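Local coordinates for nucleotidyl transferase AbiEii/AbiGii toxin family protein (Mycobacterium tuberculosis, PDB 6Y56) that probably acts as the nucleotidyltransferase toxin of a toxin-antitoxin system, inactivating tRNA through its acceptor stem, at residues A6-H11 / E17-A22; L23-Q28 / S53-R58. One frame throughout, in Å; residues are numbered along the deposited sequence.

Overall arrangement
Both interactions use helix 19-38, interaction 1 at its first turn and interaction 2 directly after it, with centres about 13 Å apart. Interaction 1 (6-11 with 17-22) lies toward the outside, about 21 Å from the centre of the chain, is partly buried and rests on apolar packing without a hydrogen bond between its segments. Interaction 2 (23-28 with 53-58) is buried, about 11 Å from that centre, and consists of a salt-bridge network between more widely spaced helices. His11 joins the two: its NE2 lies 2.7 Å from Asp25 OD2, a probable hydrogen bond, so the N-terminal helix reaches the carboxylate around which interaction 2 is built.

Interaction 1: A6-H11 / E17-A22; sequences ALVARH and EAYDAA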
# COMPACT_ATOMS: atom_id res chain seq x y z
N ALA A 6 26.36 -9.46 2.42
CA ALA A 6 26.06 -10.26 3.60
C ALA A 6 24.99 -9.60 4.46
O ALA A 6 24.13 -10.28 5.03
CB ALA A 6 27.33 -10.54 4.40
N LEU A 7 25.01 -8.27 4.55
CA LEU A 7 23.99 -7.58 5.33
C LEU A 7 22.63 -7.67 4.65
O LEU A 7 21.61 -7.88 5.31
CB LEU A 7 24.38 -6.11 5.54
CG LEU A 7 25.41 -5.85 6.64
CD1 LEU A 7 25.80 -4.39 6.68
CD2 LEU A 7 24.87 -6.30 7.99
N VAL A 8 22.60 -7.53 3.32
CA VAL A 8 21.33 -7.66 2.60
C VAL A 8 20.80 -9.09 2.69
O VAL A 8 19.60 -9.31 2.88
CB VAL A 8 21.48 -7.16 1.15
CG1 VAL A 8 20.17 -7.37 0.36
CG2 VAL A 8 21.90 -5.70 1.14
N ALA A 9 21.69 -10.08 2.58
CA ALA A 9 21.26 -11.47 2.73
C ALA A 9 20.68 -11.74 4.11
O ALA A 9 19.69 -12.47 4.25
CB ALA A 9 22.43 -12.42 2.42
N ARG A 10 21.28 -11.16 5.15
CA ARG A 10 20.72 -11.31 6.50
C ARG A 10 19.37 -10.61 6.62
O ARG A 10 18.44 -11.13 7.26
CB ARG A 10 21.70 -10.76 7.54
CG ARG A 10 21.22 -10.87 8.98
CD ARG A 10 22.35 -10.58 9.97
NE ARG A 10 23.55 -11.35 9.63
CZ ARG A 10 24.70 -10.82 9.25
NH1 ARG A 10 24.85 -9.51 9.18
NH2 ARG A 10 25.72 -11.61 8.95
N HIS A 11 19.24 -9.43 6.01
CA HIS A 11 17.96 -8.72 5.94
C HIS A 11 16.89 -9.58 5.28
O HIS A 11 15.69 -9.44 5.59
CB HIS A 11 18.21 -7.43 5.16
CG HIS A 11 17.08 -6.47 5.20
ND1 HIS A 11 16.55 -5.97 6.37
CD2 HIS A 11 16.40 -5.87 4.19
CE1 HIS A 11 15.58 -5.12 6.09
NE2 HIS A 11 15.47 -5.04 4.77
N GLU A 17 16.19 -16.77 -2.20
CA GLU A 17 15.13 -16.35 -3.10
C GLU A 17 14.59 -14.97 -2.76
O GLU A 17 13.95 -14.35 -3.61
CB GLU A 17 13.98 -17.36 -3.07
CG GLU A 17 13.30 -17.51 -1.72
CD GLU A 17 13.80 -18.72 -0.94
OE1 GLU A 17 14.99 -19.11 -1.11
OE2 GLU A 17 13.00 -19.27 -0.15
N ALA A 18 14.83 -14.49 -1.54
CA ALA A 18 14.34 -13.18 -1.11
C ALA A 18 15.42 -12.11 -1.15
O ALA A 18 15.15 -10.97 -0.73
CB ALA A 18 13.76 -13.26 0.30
N TYR A 19 16.62 -12.43 -1.63
CA TYR A 19 17.69 -11.43 -1.64
C TYR A 19 17.30 -10.20 -2.46
O TYR A 19 17.53 -9.06 -2.03
CB TYR A 19 18.97 -12.04 -2.20
CG TYR A 19 20.12 -11.06 -2.23
CD1 TYR A 19 20.94 -10.90 -1.13
CD2 TYR A 19 20.36 -10.27 -3.35
CE1 TYR A 19 21.98 -10.00 -1.14
CE2 TYR A 19 21.39 -9.36 -3.37
CZ TYR A 19 22.20 -9.23 -2.26
OH TYR A 19 23.24 -8.33 -2.26
N ASP A 20 16.71 -10.42 -3.64
CA ASP A 20 16.35 -9.28 -4.49
C ASP A 20 15.28 -8.43 -3.84
O ASP A 20 15.33 -7.19 -3.91
CB ASP A 20 15.90 -9.78 -5.86
CG ASP A 20 17.07 -10.02 -6.82
OD1 ASP A 20 18.23 -9.91 -6.41
OD2 ASP A 20 16.79 -10.29 -8.01
N ALA A 21 14.29 -9.06 -3.20
CA ALA A 21 13.27 -8.29 -2.47
C ALA A 21 13.89 -7.50 -1.33
O ALA A 21 13.48 -6.36 -1.07
CB ALA A 21 12.19 -9.22 -1.94
N ALA A 22 14.88 -8.07 -0.64
CA ALA A 22 15.55 -7.36 0.44
C ALA A 22 16.36 -6.19 -0.09
O ALA A 22 16.39 -5.12 0.53
CB ALA A 22 16.43 -8.32 1.25
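Val8 lies over one face of the Tyr19 ring and supplies the main apolar contact between the short N-terminal helix and the start of helix 19-38. Its CG1 sits 3.9 Å from the ring centroid, 27° off the normal, in a CH-pi contact displaced toward the rim, and comes within 3.5 Å of Tyr19 CE1. Tyr19 reaches this place because its CG stands anti to the backbone N (chi1 180°), which carries the ring toward helix 5-11, the two side chains crossing at about a right angle. Ala9 adds a looser apolar contact, CB to Tyr19 CD1 at 4.1 Å.

One turn on, the methyl of Ala22 packs against both Val8 and His11: its CB is 4.0 Å from Val8 CG1 and 3.8 Å from His11 CD2. Ala22 O lies near the plane of the imidazole, at its CD2 edge.

No hydrogen bond links the two segments. The polar end of His11 is engaged further along, where NE2 is hydrogen-bonded to Asp25. Beyond the pair, Val8 also touches Leu23 and His11 touches Val26, so helix 5-11 packs along the first two turns of helix 19-38, while Tyr19 also meets Leu117 in a loop.

Interaction 2: L23-Q28 / S53-R58; sequences LLDVAQ and SLRKCR
A buried salt-bridge network centred on Asp25 connects helix 19-38 to helix 50-59. Lys56 NZ forms a hydrogen-bonded salt bridge with Asp25 OD1 at 2.8 Å, approaching from above the carboxylate, 69° out of its plane. The same ammonium makes weak hydrogen bonds to the backbone O of Asp25, at 2.9 Å, and to Gln28 OE1, at 3.2 Å, and its charge is shared with Asp29 in a further salt bridge. The lysine chain bends at its second torsion and then runs extended, which brings its end in between Asp25 and Gln28.

Lys56 and Arg55 bridge the gap between the two helices: the axes of 23-28 and 53-58 come no closer than 12.0 Å and cross at -69°. Helix 50-59 directly follows strand 47-49, an outer strand of the mixed sheet, and its opening turn, from Gly50 to Ser53, is consistent with the glycine-serine motif of the nucleotidyltransferase fold. Arg55 takes the other carboxylate oxygen: its NH2 makes a weak, bent bond to Asp25 OD2, which also meets His11, at 3.2 Å, with the guanidinium turned 88° from the carboxylate plane. Gln28 NE2 is bound by Ser66 O. Phe65, from a loop, packs against the side chains of both Asp25 and Arg55.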
# COMPACT_ATOMS: atom_id res chain seq x y z
N LEU A 23 17.03 -6.37 -1.23
CA LEU A 23 17.77 -5.27 -1.83
C LEU A 23 16.83 -4.15 -2.26
O LEU A 23 17.14 -2.97 -2.08
CB LEU A 23 18.60 -5.78 -3.01
CG LEU A 23 19.53 -4.77 -3.69
CD1 LEU A 23 20.44 -4.11 -2.68
CD2 LEU A 23 20.36 -5.45 -4.78
N LEU A 24 15.67 -4.51 -2.81
CA LEU A 24 14.68 -3.51 -3.17
C LEU A 24 14.14 -2.80 -1.94
O LEU A 24 13.94 -1.58 -1.96
CB LEU A 24 13.53 -4.16 -3.94
CG LEU A 24 12.38 -3.21 -4.27
CD1 LEU A 24 12.79 -2.06 -5.18
CD2 LEU A 24 11.26 -4.03 -4.90
N ASP A 25 13.90 -3.54 -0.86
CA ASP A 25 13.45 -2.94 0.39
C ASP A 25 14.42 -1.86 0.85
O ASP A 25 14.01 -0.74 1.22
CB ASP A 25 13.31 -4.04 1.46
CG ASP A 25 12.75 -3.53 2.78
OD1 ASP A 25 11.57 -3.13 2.81
OD2 ASP A 25 13.49 -3.52 3.80
N VAL A 26 15.72 -2.16 0.80
CA VAL A 26 16.73 -1.18 1.17
C VAL A 26 16.71 0.00 0.21
O VAL A 26 16.79 1.17 0.63
CB VAL A 26 18.12 -1.84 1.22
CG1 VAL A 26 19.20 -0.81 1.41
CG2 VAL A 26 18.17 -2.87 2.33
N ALA A 27 16.62 -0.28 -1.10
CA ALA A 27 16.59 0.80 -2.10
C ALA A 27 15.40 1.72 -1.87
O ALA A 27 15.54 2.95 -1.98
CB ALA A 27 16.55 0.20 -3.50
N GLN A 28 14.23 1.16 -1.55
CA GLN A 28 13.07 1.98 -1.25
C GLN A 28 13.33 2.94 -0.09
O GLN A 28 12.88 4.10 -0.12
CB GLN A 28 11.88 1.10 -0.88
CG GLN A 28 11.32 0.28 -2.00
CD GLN A 28 10.34 -0.74 -1.48
OE1 GLN A 28 10.44 -1.18 -0.33
NE2 GLN A 28 9.39 -1.13 -2.32
N SER A 53 3.75 1.22 2.88
CA SER A 53 3.72 2.07 4.07
C SER A 53 3.47 1.23 5.31
O SER A 53 4.04 1.51 6.38
CB SER A 53 2.69 3.20 3.92
OG SER A 53 1.35 2.75 4.06
N LEU A 54 2.67 0.17 5.18
CA LEU A 54 2.45 -0.74 6.30
C LEU A 54 3.76 -1.41 6.70
O LEU A 54 4.09 -1.48 7.90
CB LEU A 54 1.38 -1.76 5.91
CG LEU A 54 0.88 -2.81 6.90
CD1 LEU A 54 0.08 -2.15 8.01
CD2 LEU A 54 0.06 -3.86 6.15
N ARG A 55 4.53 -1.87 5.72
CA ARG A 55 5.84 -2.46 5.99
C ARG A 55 6.78 -1.46 6.65
O ARG A 55 7.39 -1.75 7.68
CB ARG A 55 6.46 -2.97 4.69
CG ARG A 55 7.96 -3.14 4.76
CD ARG A 55 8.39 -4.30 5.64
NE ARG A 55 9.85 -4.35 5.67
CZ ARG A 55 10.58 -5.44 5.88
NH1 ARG A 55 10.00 -6.61 6.12
NH2 ARG A 55 11.90 -5.35 5.86
N LYS A 56 6.92 -0.27 6.07
CA LYS A 56 7.97 0.64 6.53
C LYS A 56 7.67 1.22 7.90
O LYS A 56 8.58 1.40 8.71
CB LYS A 56 8.15 1.81 5.56
CG LYS A 56 8.51 1.43 4.14
CD LYS A 56 9.78 0.60 4.08
CE LYS A 56 10.20 0.35 2.64
NZ LYS A 56 11.49 -0.39 2.55
N CYS A 57 6.41 1.54 8.16
CA CYS A 57 6.08 2.44 9.26
C CYS A 57 5.19 1.80 10.31
O CYS A 57 4.96 2.43 11.36
CB CYS A 57 5.40 3.69 8.69
SG CYS A 57 6.55 4.72 7.72
N ARG A 58 4.70 0.59 10.09
CA ARG A 58 3.88 -0.07 11.10
C ARG A 58 4.38 -1.46 11.46
O ARG A 58 4.38 -1.81 12.65
CB ARG A 58 2.43 -0.12 10.64
CG ARG A 58 1.83 1.27 10.42
CD ARG A 58 0.32 1.23 10.33
NE ARG A 58 -0.24 2.49 9.88
CZ ARG A 58 -0.51 3.54 10.66
NH1 ARG A 58 -0.25 3.49 11.97
NH2 ARG A 58 -1.04 4.64 10.11